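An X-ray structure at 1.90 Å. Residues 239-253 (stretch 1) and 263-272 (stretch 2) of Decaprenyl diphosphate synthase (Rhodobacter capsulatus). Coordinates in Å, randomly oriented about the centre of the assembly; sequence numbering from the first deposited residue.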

# COMPACT_ATOMS: atom_id res chain seq x y z
N ASP B 239 5.18 19.81 14.64
CA ASP B 239 6.22 19.76 13.63
C ASP B 239 7.58 20.04 14.29
O ASP B 239 8.61 19.44 13.91
CB ASP B 239 5.96 20.78 12.52
CG ASP B 239 4.77 20.41 11.65
OD1 ASP B 239 4.31 19.25 11.72
OD2 ASP B 239 4.30 21.29 10.91
N PHE B 240 7.56 20.95 15.27
CA PHE B 240 8.77 21.34 16.00
C PHE B 240 9.32 20.12 16.77
O PHE B 240 10.45 19.73 16.60
CB PHE B 240 8.47 22.48 16.95
CG PHE B 240 9.70 23.01 17.67
CD1 PHE B 240 10.69 23.70 16.99
CD2 PHE B 240 9.83 22.86 19.03
CE1 PHE B 240 11.83 24.18 17.67
CE2 PHE B 240 10.93 23.34 19.72
CZ PHE B 240 11.93 23.99 19.04
N ARG B 241 8.46 19.49 17.56
CA ARG B 241 8.83 18.19 18.23
C ARG B 241 9.38 17.13 17.29
O ARG B 241 10.35 16.44 17.62
CB ARG B 241 7.63 17.66 19.01
CG ARG B 241 7.28 18.58 20.19
CD ARG B 241 6.03 18.18 21.01
NE ARG B 241 5.53 19.38 21.70
CZ ARG B 241 4.41 20.06 21.42
NH1 ARG B 241 3.55 19.63 20.49
NH2 ARG B 241 4.13 21.17 22.11
N GLU B 242 8.79 16.99 16.10
CA GLU B 242 9.28 16.02 15.14
C GLU B 242 10.44 16.52 14.30
O GLU B 242 10.96 15.80 13.44
CB GLU B 242 8.15 15.58 14.21
CG GLU B 242 6.94 15.13 14.98
CD GLU B 242 6.36 13.90 14.39
OE1 GLU B 242 5.92 14.00 13.20
OE2 GLU B 242 6.35 12.85 15.10
N ARG B 243 10.86 17.77 14.55
CA ARG B 243 12.04 18.32 13.93
C ARG B 243 11.93 18.38 12.43
O ARG B 243 12.93 18.27 11.69
CB ARG B 243 13.29 17.60 14.42
CG ARG B 243 13.35 17.61 15.95
CD ARG B 243 14.01 16.39 16.55
NE ARG B 243 15.40 16.24 16.11
CZ ARG B 243 16.17 15.21 16.41
NH1 ARG B 243 17.41 15.16 15.95
NH2 ARG B 243 15.70 14.22 17.16
N LYS B 244 10.70 18.59 11.95
CA LYS B 244 10.46 18.75 10.52
C LYS B 244 10.98 20.09 10.02
O LYS B 244 10.89 21.09 10.71
CB LYS B 244 8.97 18.59 10.17
CG LYS B 244 8.48 17.17 10.32
CD LYS B 244 6.97 17.01 10.03
CE LYS B 244 6.57 15.52 10.23
NZ LYS B 244 5.11 15.28 9.94
N LEU B 245 11.56 20.10 8.82
CA LEU B 245 12.00 21.35 8.19
C LEU B 245 10.85 21.85 7.31
O LEU B 245 10.71 21.41 6.15
CB LEU B 245 13.28 21.16 7.39
CG LEU B 245 14.56 21.33 8.23
CD1 LEU B 245 14.67 22.83 8.69
CD2 LEU B 245 14.60 20.38 9.43
N THR B 246 10.01 22.71 7.91
CA THR B 246 8.92 23.37 7.19
C THR B 246 9.27 24.83 6.94
O THR B 246 10.16 25.37 7.60
CB THR B 246 7.58 23.23 7.96
OG1 THR B 246 7.65 23.86 9.24
CG2 THR B 246 7.20 21.72 8.15
N MET B 247 8.54 25.47 6.04
CA MET B 247 8.85 26.83 5.61
C MET B 247 9.24 27.82 6.74
O MET B 247 10.24 28.51 6.59
CB MET B 247 7.72 27.41 4.73
CG MET B 247 8.08 28.61 3.99
SD MET B 247 6.79 29.21 2.77
CE MET B 247 7.47 28.42 1.27
N PRO B 248 8.46 27.91 7.83
CA PRO B 248 8.77 28.97 8.82
C PRO B 248 10.11 28.69 9.50
O PRO B 248 10.82 29.60 9.91
CB PRO B 248 7.64 28.85 9.84
CG PRO B 248 6.71 27.84 9.30
CD PRO B 248 7.18 27.24 8.12
N VAL B 249 10.48 27.42 9.63
CA VAL B 249 11.80 27.07 10.15
C VAL B 249 12.87 27.32 9.14
O VAL B 249 13.87 27.94 9.46
CB VAL B 249 11.89 25.61 10.62
CG1 VAL B 249 13.32 25.27 11.17
CG2 VAL B 249 10.80 25.32 11.65
N ILE B 250 12.70 26.79 7.92
CA ILE B 250 13.72 26.97 6.86
C ILE B 250 14.09 28.46 6.68
O ILE B 250 15.25 28.83 6.57
CB ILE B 250 13.20 26.41 5.53
CG1 ILE B 250 13.06 24.90 5.62
CG2 ILE B 250 14.09 26.83 4.36
CD1 ILE B 250 12.12 24.31 4.49
N LYS B 251 13.07 29.30 6.60
CA LYS B 251 13.29 30.74 6.40
C LYS B 251 14.04 31.36 7.59
O LYS B 251 14.88 32.21 7.39
CB LYS B 251 11.97 31.47 6.19
CG LYS B 251 11.36 31.26 4.82
CD LYS B 251 10.10 32.09 4.66
CE LYS B 251 9.42 31.91 3.28
NZ LYS B 251 10.27 32.44 2.18
N ALA B 252 13.77 30.93 8.81
CA ALA B 252 14.45 31.50 9.98
C ALA B 252 15.92 31.00 10.01
O ALA B 252 16.84 31.75 10.30
CB ALA B 252 13.68 31.15 11.27
N VAL B 253 16.13 29.73 9.66
CA VAL B 253 17.46 29.16 9.65
C VAL B 253 18.34 29.87 8.63
O VAL B 253 19.49 30.16 8.91
CB VAL B 253 17.45 27.65 9.38
CG1 VAL B 253 18.91 27.10 9.08
CG2 VAL B 253 16.82 26.91 10.58
N PHE B 263 21.25 27.60 18.21
CA PHE B 263 19.92 27.27 18.73
C PHE B 263 19.20 26.29 17.81
O PHE B 263 18.72 25.25 18.26
CB PHE B 263 19.05 28.50 18.84
CG PHE B 263 17.60 28.20 19.07
CD1 PHE B 263 17.16 27.77 20.32
CD2 PHE B 263 16.70 28.25 18.04
CE1 PHE B 263 15.83 27.47 20.53
CE2 PHE B 263 15.35 27.97 18.25
CZ PHE B 263 14.92 27.57 19.50
N TRP B 264 19.13 26.61 16.53
CA TRP B 264 18.48 25.71 15.57
C TRP B 264 19.17 24.34 15.51
O TRP B 264 18.50 23.30 15.43
CB TRP B 264 18.39 26.31 14.16
CG TRP B 264 17.50 27.50 14.12
CD1 TRP B 264 17.87 28.75 13.85
CD2 TRP B 264 16.08 27.53 14.35
NE1 TRP B 264 16.80 29.60 13.93
CE2 TRP B 264 15.67 28.87 14.20
CE3 TRP B 264 15.10 26.56 14.64
CZ2 TRP B 264 14.36 29.28 14.35
CZ3 TRP B 264 13.80 26.94 14.77
CH2 TRP B 264 13.42 28.31 14.66
N LYS B 265 20.49 24.33 15.59
CA LYS B 265 21.24 23.09 15.61
C LYS B 265 20.85 22.21 16.81
O LYS B 265 20.61 20.97 16.67
CB LYS B 265 22.73 23.41 15.66
CG LYS B 265 23.64 22.45 14.96
CD LYS B 265 25.11 23.01 14.86
CE LYS B 265 25.22 24.28 13.93
NZ LYS B 265 25.77 23.96 12.54
N ARG B 266 20.78 22.85 17.98
CA ARG B 266 20.40 22.21 19.22
C ARG B 266 19.03 21.57 19.12
O ARG B 266 18.90 20.37 19.33
CB ARG B 266 20.43 23.21 20.41
CG ARG B 266 20.00 22.61 21.73
CD ARG B 266 20.35 23.49 22.90
NE ARG B 266 19.50 24.69 22.96
CZ ARG B 266 18.25 24.71 23.40
NH1 ARG B 266 17.59 25.86 23.46
NH2 ARG B 266 17.65 23.58 23.81
N VAL B 267 18.02 22.35 18.77
CA VAL B 267 16.65 21.91 18.87
C VAL B 267 16.18 21.09 17.65
O VAL B 267 15.29 20.26 17.80
CB VAL B 267 15.62 23.09 19.15
CG1 VAL B 267 15.91 23.85 20.45
CG2 VAL B 267 15.52 24.04 18.00
N ILE B 268 16.78 21.30 16.48
CA ILE B 268 16.38 20.61 15.23
C ILE B 268 17.32 19.43 14.90
O ILE B 268 16.87 18.29 14.79
CB ILE B 268 16.30 21.57 14.02
CG1 ILE B 268 15.16 22.59 14.17
CG2 ILE B 268 16.09 20.79 12.70
CD1 ILE B 268 13.80 22.00 14.53
N GLU B 269 18.61 19.73 14.74
CA GLU B 269 19.62 18.69 14.41
C GLU B 269 19.85 17.70 15.54
O GLU B 269 19.73 16.48 15.34
CB GLU B 269 20.96 19.33 14.13
CG GLU B 269 21.29 19.58 12.71
CD GLU B 269 22.80 19.66 12.53
OE1 GLU B 269 23.52 18.89 13.19
OE2 GLU B 269 23.28 20.50 11.76
N LYS B 270 20.24 18.21 16.71
CA LYS B 270 20.49 17.36 17.87
C LYS B 270 19.19 16.92 18.57
O LYS B 270 19.15 15.88 19.22
CB LYS B 270 21.46 18.06 18.87
N GLY B 271 18.13 17.72 18.47
CA GLY B 271 16.86 17.38 19.11
C GLY B 271 16.80 17.54 20.62
O GLY B 271 15.91 16.99 21.28
N ASP B 272 17.72 18.32 21.18
CA ASP B 272 17.72 18.63 22.59
C ASP B 272 16.73 19.76 22.80
O ASP B 272 17.08 20.94 22.77
CB ASP B 272 19.14 19.03 23.00
CG ASP B 272 19.25 19.48 24.46
OD1 ASP B 272 18.28 19.37 25.25
OD2 ASP B 272 20.37 19.95 24.81
O HOH W 1 16.87 32.35 13.27

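Arg243 is the first residue to leave helical phi/psi after the helix that opens stretch 1. Its phi is positive, and Arg243 N and Lys244 N bond back to Phe240 O and Asp239 O in a Schellman motif. Its CA-to-CB bond points toward stretch 2. Chi1 is m, chi2 lies between wells at 148°, and chi3 is p. With these angles the guanidinium reaches the backbone carbonyls of Ile268 and Glu269. There NE donates to Ile268 O at 2.8 Å, nearly straight at 165°. NH1 makes a weak bond to Glu269 O at 2.7 Å. Both carbonyls lie near the guanidinium plane, while Gly271 CA sits over one face, 3.5 Å from Arg243 NE. A CB on Gly271 would clash with Arg243 NH2, and the positive phi also favours glycine.

The other direct side-chain contacts are apolar. Ile268 has both chi angles in m. Its CA-to-CB bond points sideways, but the end of the side chain comes nearer, with CD1 4.3 Å from Phe240 CE1. Ile268 CG2 meets Leu245 CD2 at 3.6 Å. Phe240, with chi1 t, also places CE1 3.7 Å from Val267 CG2.

The CA-to-CB bond of Trp264 points toward stretch 1; its chi1 is m. Val253, with chi1 t, sets CG2 over the face of its five-membered ring, a CH-pi contact. Ala252 CB packs 3.7 Å from Trp264 CZ2. One water accepts from Trp264 NE1 and donates to Ala252 O.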